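Long-range contacts in EXOU (Pseudomonas aeruginosa, PDB 4AKX), which is a type III secretion cytotoxin that probably acts as a patatin-like phospholipase and is bound by the chaperone SpcU before export: residues S137-D141 and K424-Q428; Q211-H215 and Y248-I252. One frame throughout, in Å; residues are numbered along the deposited sequence.

Contact 1: S137-D141 and K424-Q428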
ATOM      1  N   SER B 137     -11.269  35.010 -44.115  1.00137.08           N
ATOM      2  CA  SER B 137     -11.067  35.062 -42.671  1.00139.29           C
ATOM      3  C   SER B 137     -11.093  36.496 -42.177  1.00143.04           C
ATOM      4  O   SER B 137     -11.166  36.742 -40.973  1.00145.14           O
ATOM      5  CB  SER B 137      -9.743  34.406 -42.286  1.00138.71           C
ATOM      6  OG  SER B 137      -8.650  35.264 -42.574  1.00145.82           O
ATOM      7  N   ASP B 138     -11.004  37.437 -43.114  1.00145.25           N
ATOM      8  CA  ASP B 138     -11.052  38.863 -42.795  1.00154.96           C
ATOM      9  C   ASP B 138     -12.483  39.404 -42.903  1.00159.28           C
ATOM     10  O   ASP B 138     -12.739  40.584 -42.635  1.00161.44           O
ATOM     11  CB  ASP B 138     -10.107  39.654 -43.712  1.00157.94           C
ATOM     12  CG  ASP B 138      -8.669  39.139 -43.667  1.00158.74           C
ATOM     13  OD1 ASP B 138      -8.231  38.639 -42.604  1.00159.71           O
ATOM     14  OD2 ASP B 138      -7.971  39.240 -44.701  1.00159.95           O
ATOM     15  N   LYS B 139     -13.400  38.539 -43.330  1.00158.60           N
ATOM     16  CA  LYS B 139     -14.837  38.779 -43.196  1.00161.17           C
ATOM     17  C   LYS B 139     -15.419  37.663 -42.348  1.00162.53           C
ATOM     18  O   LYS B 139     -16.647  37.601 -42.144  1.00159.33           O
ATOM     19  CB  LYS B 139     -15.520  38.791 -44.564  1.00157.95           C
ATOM     20  CG  LYS B 139     -14.857  39.697 -45.584  1.00158.62           C
ATOM     21  CD  LYS B 139     -15.452  39.477 -46.965  1.00155.74           C
ATOM     22  CE  LYS B 139     -14.366  39.494 -48.035  1.00153.78           C
ATOM     23  NZ  LYS B 139     -14.956  39.705 -49.388  1.00153.16           N
HETATM   24  N   MSE B 140     -14.514  36.778 -41.873  1.00169.17           N
HETATM   25  CA  MSE B 140     -14.875  35.652 -41.019  1.00175.20           C
HETATM   26  C   MSE B 140     -14.587  35.999 -39.588  1.00178.44           C
HETATM   27  O   MSE B 140     -15.321  35.589 -38.682  1.00176.34           O
HETATM   28  CB  MSE B 140     -14.033  34.447 -41.445  1.00176.09           C
HETATM   29  CG  MSE B 140     -14.257  33.205 -40.583  1.00181.08           C
HETATM   30 SE   MSE B 140     -15.722  32.076 -41.383  1.00181.87          SE
HETATM   31  CE  MSE B 140     -15.982  33.138 -43.079  1.00178.71           C
ATOM     32  N   ASP B 141     -13.511  36.761 -39.368  1.00180.44           N
ATOM     33  CA  ASP B 141     -13.145  37.179 -38.015  1.00179.60           C
ATOM     34  C   ASP B 141     -14.147  38.178 -37.428  1.00179.59           C
ATOM     35  O   ASP B 141     -14.148  38.439 -36.198  1.00175.69           O
ATOM     36  CB  ASP B 141     -11.698  37.697 -37.950  1.00175.08           C
ATOM     37  CG  ASP B 141     -11.525  39.068 -38.590  1.00174.92           C
ATOM     38  OD1 ASP B 141     -12.190  39.360 -39.619  1.00176.83           O
ATOM     39  OD2 ASP B 141     -10.700  39.846 -38.066  1.00169.46           O
ATOM     40  N   LYS B 424      -4.702  41.079 -35.971  1.00153.32           N
ATOM     41  CA  LYS B 424      -4.943  39.804 -36.647  1.00151.00           C
ATOM     42  C   LYS B 424      -3.861  39.499 -37.686  1.00149.60           C
ATOM     43  O   LYS B 424      -3.483  38.339 -37.864  1.00149.33           O
ATOM     44  CB  LYS B 424      -6.336  39.763 -37.292  1.00148.79           C
ATOM     45  CG  LYS B 424      -6.386  40.267 -38.727  1.00151.04           C
ATOM     46  CD  LYS B 424      -7.636  39.781 -39.445  1.00152.59           C
ATOM     47  CE  LYS B 424      -8.379  40.926 -40.128  1.00156.37           C
ATOM     48  NZ  LYS B 424      -7.494  41.805 -40.947  1.00157.34           N
ATOM     49  N   ALA B 425      -3.368  40.541 -38.357  1.00151.75           N
ATOM     50  CA  ALA B 425      -2.202  40.419 -39.240  1.00150.33           C
ATOM     51  C   ALA B 425      -0.962  39.960 -38.452  1.00150.15           C
ATOM     52  O   ALA B 425      -0.369  38.921 -38.769  1.00145.84           O
ATOM     53  CB  ALA B 425      -1.933  41.735 -39.969  1.00150.36           C
ATOM     54  N   HIS B 426      -0.594  40.728 -37.420  1.00150.67           N
ATOM     55  CA  HIS B 426       0.471  40.352 -36.475  1.00146.80           C
ATOM     56  C   HIS B 426       0.468  38.873 -36.185  1.00142.77           C
ATOM     57  O   HIS B 426       1.509  38.214 -36.233  1.00140.74           O
ATOM     58  CB  HIS B 426       0.298  41.125 -35.182  1.00145.75           C
ATOM     59  CG  HIS B 426       1.404  40.908 -34.186  1.00146.75           C
ATOM     60  ND1 HIS B 426       1.171  40.494 -32.925  1.00146.96           N
ATOM     61  CD2 HIS B 426       2.785  41.086 -34.292  1.00147.21           C
ATOM     62  CE1 HIS B 426       2.335  40.428 -32.256  1.00148.09           C
ATOM     63  NE2 HIS B 426       3.323  40.780 -33.095  1.00148.46           N
ATOM     64  N   LEU B 427      -0.719  38.348 -35.895  1.00139.44           N
ATOM     65  CA  LEU B 427      -0.903  36.942 -35.590  1.00134.64           C
ATOM     66  C   LEU B 427      -0.688  36.044 -36.805  1.00132.37           C
ATOM     67  O   LEU B 427      -0.182  34.930 -36.674  1.00131.29           O
ATOM     68  CB  LEU B 427      -2.281  36.713 -34.974  1.00132.96           C
ATOM     69  CG  LEU B 427      -2.336  36.890 -33.443  1.00137.64           C
ATOM     70  CD1 LEU B 427      -1.522  38.085 -32.915  1.00137.42           C
ATOM     71  CD2 LEU B 427      -3.781  36.934 -32.955  1.00137.72           C
ATOM     72  N   GLN B 428      -1.042  36.535 -37.988  1.00131.36           N
ATOM     73  CA  GLN B 428      -0.754  35.805 -39.221  1.00128.63           C
ATOM     74  C   GLN B 428       0.727  35.928 -39.622  1.00131.02           C
ATOM     75  O   GLN B 428       1.148  35.356 -40.631  1.00130.00           O
ATOM     76  CB  GLN B 428      -1.661  36.276 -40.366  1.00128.32           C
ATOM     77  CG  GLN B 428      -3.133  35.914 -40.214  1.00127.16           C
ATOM     78  CD  GLN B 428      -4.048  36.727 -41.132  1.00130.74           C
ATOM     79  OE1 GLN B 428      -3.609  37.663 -41.803  1.00134.67           O
ATOM     80  NE2 GLN B 428      -5.331  36.374 -41.151  1.00133.24           N
TER
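D138 and K424 mark the closest backbone approach, with D138 CA 8.7 Å from K424 CA, a gap bridged by side chains from the junction 137-141, where helix 130-137 ends and helix 140-146 begins, and from one flank of helix 423-441. The junction is tied by a backbone bond from D141 N to S137 O. Its two aspartates meet one lysine, an example of methylenes packing against carboxylates while the charge acts at longer range. K424 CE lies 3.4 Å from D138 OD1 and 3.3 Å from D141 OD2, so the last carbons of the lysine run past both carboxylates. The D141 side chain crosses that of K424 at about a right angle. At D138 the ammonium takes part too, but D138 OD1 to K424 NZ, at 3.6 Å, is a long salt bridge. Bends at chi3 (130°) and chi4 (49°) leave K424 CD and CE against the D141 carboxylate while K424 NZ sits 4.7 Å from D141 OD2, not in contact. NZ is hydrogen-bonded to the carbonyl O of D421, just ahead of helix 423-441. The two acids would be expected to favour a charged lysine. One turn further along the helix, the extended chain of Q428 brings its amide to the junction. Q428 NE2 stands 3.8 Å from S137 OG without bonding to it; the hydroxyl is bonded to K134 O, and the amide nitrogen makes a weak hydrogen bond to A90 O. The contact joins helix 423-441 to the patatin-like phospholipase region at the end of helix 130-137. Both sides meet the glycine-rich loop after strand 77-82, which probably forms the oxyanion hole, as in patatin relatives: D141 touches A90, while S137 and Q428 rest on P93 at the start of helix 93-102.

Contact 2: Q211-H215 and Y248-I252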
ATOM      1  N   GLN B 211     -11.415  23.489 -58.224  1.00107.20           N
ATOM      2  CA  GLN B 211     -10.381  22.478 -58.435  1.00109.38           C
ATOM      3  C   GLN B 211     -10.771  21.488 -59.541  1.00112.82           C
ATOM      4  O   GLN B 211      -9.988  21.247 -60.465  1.00118.24           O
ATOM      5  CB  GLN B 211     -10.074  21.736 -57.124  1.00103.68           C
ATOM      6  CG  GLN B 211      -9.647  22.641 -55.970  1.00104.14           C
ATOM      7  CD  GLN B 211      -8.193  23.133 -56.058  1.00107.87           C
ATOM      8  OE1 GLN B 211      -7.542  23.046 -57.108  1.00106.44           O
ATOM      9  NE2 GLN B 211      -7.686  23.660 -54.942  1.00108.14           N
ATOM     10  N   ILE B 212     -11.986  20.937 -59.449  1.00111.76           N
ATOM     11  CA  ILE B 212     -12.553  20.082 -60.510  1.00108.69           C
ATOM     12  C   ILE B 212     -12.244  20.597 -61.919  1.00106.59           C
ATOM     13  O   ILE B 212     -11.886  19.812 -62.799  1.00103.54           O
ATOM     14  CB  ILE B 212     -14.086  19.871 -60.335  1.00106.73           C
ATOM     15  CG1 ILE B 212     -14.358  18.603 -59.514  1.00101.70           C
ATOM     16  CG2 ILE B 212     -14.791  19.769 -61.687  1.00105.64           C
ATOM     17  CD1 ILE B 212     -15.668  18.628 -58.756  1.00 99.77           C
ATOM     18  N   ALA B 213     -12.372  21.909 -62.118  1.00107.42           N
ATOM     19  CA  ALA B 213     -12.163  22.513 -63.434  1.00114.27           C
ATOM     20  C   ALA B 213     -10.679  22.638 -63.796  1.00118.24           C
ATOM     21  O   ALA B 213     -10.275  22.261 -64.903  1.00122.75           O
ATOM     22  CB  ALA B 213     -12.859  23.860 -63.537  1.00113.04           C
ATOM     23  N   THR B 214      -9.865  23.144 -62.868  1.00115.18           N
ATOM     24  CA  THR B 214      -8.431  23.277 -63.126  1.00111.13           C
ATOM     25  C   THR B 214      -7.848  21.929 -63.572  1.00107.79           C
ATOM     26  O   THR B 214      -6.830  21.879 -64.245  1.00107.70           O
ATOM     27  CB  THR B 214      -7.661  23.858 -61.909  1.00109.95           C
ATOM     28  OG1 THR B 214      -7.738  22.956 -60.803  1.00107.49           O
ATOM     29  CG2 THR B 214      -8.247  25.210 -61.485  1.00109.29           C
ATOM     30  N   HIS B 215      -8.561  20.854 -63.248  1.00108.66           N
ATOM     31  CA  HIS B 215      -8.122  19.480 -63.503  1.00113.00           C
ATOM     32  C   HIS B 215      -9.107  18.764 -64.399  1.00115.48           C
ATOM     33  O   HIS B 215      -9.695  17.752 -63.985  1.00117.22           O
ATOM     34  CB  HIS B 215      -8.036  18.703 -62.177  1.00112.45           C
ATOM     35  CG  HIS B 215      -7.004  19.242 -61.207  1.00116.85           C
ATOM     36  ND1 HIS B 215      -7.132  20.442 -60.602  1.00117.72           N
ATOM     37  CD2 HIS B 215      -5.815  18.676 -60.719  1.00118.13           C
ATOM     38  CE1 HIS B 215      -6.067  20.653 -59.797  1.00118.17           C
ATOM     39  NE2 HIS B 215      -5.270  19.567 -59.862  1.00117.22           N
ATOM     40  N   TYR B 248      -8.233  11.733 -56.567  1.00103.34           N
ATOM     41  CA  TYR B 248      -7.945  12.338 -57.866  1.00104.78           C
ATOM     42  C   TYR B 248      -7.028  13.543 -57.693  1.00108.48           C
ATOM     43  O   TYR B 248      -5.862  13.506 -58.079  1.00115.81           O
ATOM     44  CB  TYR B 248      -9.225  12.788 -58.557  1.00110.34           C
ATOM     45  CG  TYR B 248     -10.192  11.687 -58.901  1.00119.21           C
ATOM     46  CD1 TYR B 248     -10.130  11.034 -60.136  1.00123.09           C
ATOM     47  CD2 TYR B 248     -11.205  11.327 -58.012  1.00123.02           C
ATOM     48  CE1 TYR B 248     -11.039  10.037 -60.465  1.00124.01           C
ATOM     49  CE2 TYR B 248     -12.107  10.323 -58.323  1.00129.82           C
ATOM     50  CZ  TYR B 248     -12.024   9.685 -59.548  1.00137.93           C
ATOM     51  OH  TYR B 248     -12.930   8.693 -59.852  1.00150.04           O
ATOM     52  N   ILE B 249      -7.561  14.612 -57.108  1.00105.93           N
ATOM     53  CA  ILE B 249      -6.826  15.869 -56.985  1.00104.45           C
ATOM     54  C   ILE B 249      -6.173  15.937 -55.616  1.00100.77           C
ATOM     55  O   ILE B 249      -6.828  15.642 -54.619  1.00 99.15           O
ATOM     56  CB  ILE B 249      -7.767  17.079 -57.155  1.00106.65           C
ATOM     57  CG1 ILE B 249      -8.334  17.119 -58.582  1.00108.38           C
ATOM     58  CG2 ILE B 249      -7.061  18.377 -56.767  1.00105.26           C
ATOM     59  CD1 ILE B 249      -9.540  18.025 -58.760  1.00109.45           C
ATOM     60  N   PRO B 250      -4.877  16.323 -55.563  1.00100.71           N
ATOM     61  CA  PRO B 250      -4.116  16.431 -54.298  1.00 98.23           C
ATOM     62  C   PRO B 250      -4.281  17.754 -53.508  1.00 93.88           C
ATOM     63  O   PRO B 250      -3.675  17.903 -52.454  1.00 90.34           O
ATOM     64  CB  PRO B 250      -2.658  16.245 -54.749  1.00 99.62           C
ATOM     65  CG  PRO B 250      -2.635  16.733 -56.160  1.00101.29           C
ATOM     66  CD  PRO B 250      -3.998  16.437 -56.747  1.00101.91           C
ATOM     67  N   GLN B 251      -5.077  18.695 -54.014  1.00 94.77           N
ATOM     68  CA  GLN B 251      -5.381  19.925 -53.271  1.00 97.56           C
ATOM     69  C   GLN B 251      -6.715  19.810 -52.546  1.00 98.16           C
ATOM     70  O   GLN B 251      -7.145  20.728 -51.825  1.00 96.81           O
ATOM     71  CB  GLN B 251      -5.401  21.148 -54.185  1.00 99.94           C
ATOM     72  CG  GLN B 251      -4.074  21.477 -54.830  1.00104.26           C
ATOM     73  CD  GLN B 251      -4.021  21.004 -56.261  1.00109.07           C
ATOM     74  OE1 GLN B 251      -4.008  19.800 -56.532  1.00116.23           O
ATOM     75  NE2 GLN B 251      -4.019  21.950 -57.194  1.00113.50           N
ATOM     76  N   ILE B 252      -7.389  18.689 -52.757  1.00100.36           N
ATOM     77  CA  ILE B 252      -8.500  18.327 -51.888  1.00105.80           C
ATOM     78  C   ILE B 252      -8.082  17.332 -50.809  1.00102.06           C
ATOM     79  O   ILE B 252      -7.448  16.290 -51.074  1.00 96.15           O
ATOM     80  CB  ILE B 252      -9.764  17.844 -52.646  1.00108.14           C
ATOM     81  CG1 ILE B 252      -9.388  16.862 -53.746  1.00113.23           C
ATOM     82  CG2 ILE B 252     -10.530  19.035 -53.219  1.00104.21           C
ATOM     83  CD1 ILE B 252      -9.951  17.241 -55.103  1.00125.64           C
TER
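The imidazole of H215 has I249 over one face and the amide of Q251 at its edge. I249 CG1 makes a CH-pi contact, 3.8 Å from the ring centroid and 22° off the ring normal. At the edge Q251 NE2 lies near the ring plane, 3.6 Å from H215 CE1, but the Q251 amide is turned 61° from the ring. A second flat group, the amide of Q211, meets the aliphatic part of the same glutamine, with Q211 NE2 3.5 Å from Q251 CB. I249 reaches further with its CD1, which lies 3.7 Å from Q211 O and also meets H215 CB. With CG beside its own backbone N (chi1 -64°), H215 folds back over the last turn of helix 195-214, where its ND1 donates to Q211 O at 3.0 Å and to T214 OG1 at 2.6 Å. The two acceptors lie on opposite sides of the ring plane, consistent with one N-H shared between them. Q211 NE2 is bonded to G127 O, and I249 also touches V218 of helix 216-219. No hydrogen bond crosses between the segments: polar bonds on the helix side fix the ring, while within the patatin-like phospholipase region the loop between helix 239-246 and strand 254-263 is held against the C-terminal end of helix 195-214 by van der Waals and CH-pi contact.

Overall arrangement
Contact 2 is nested within the chain loop closed by contact 1, yet the two are separate: their centres lie 27 Å apart and their nearest atoms about 16 Å. Contact 1 is buried and joins chain regions 283 residues apart; contact 2 is a surface contact and closes a mostly helical excursion of 32 residues leading to strand 254-263. In the mixed sheet that strand neighbours strand 110-114, and the turn from strand 110-114 into helix 115-125 has the GxSxG pattern of a nucleophile elbow and probably carries the catalytic serine, as in patatin relatives. Contact 1 meets the loop that follows strand 77-82 of the same sheet, and the start of helix 93-102.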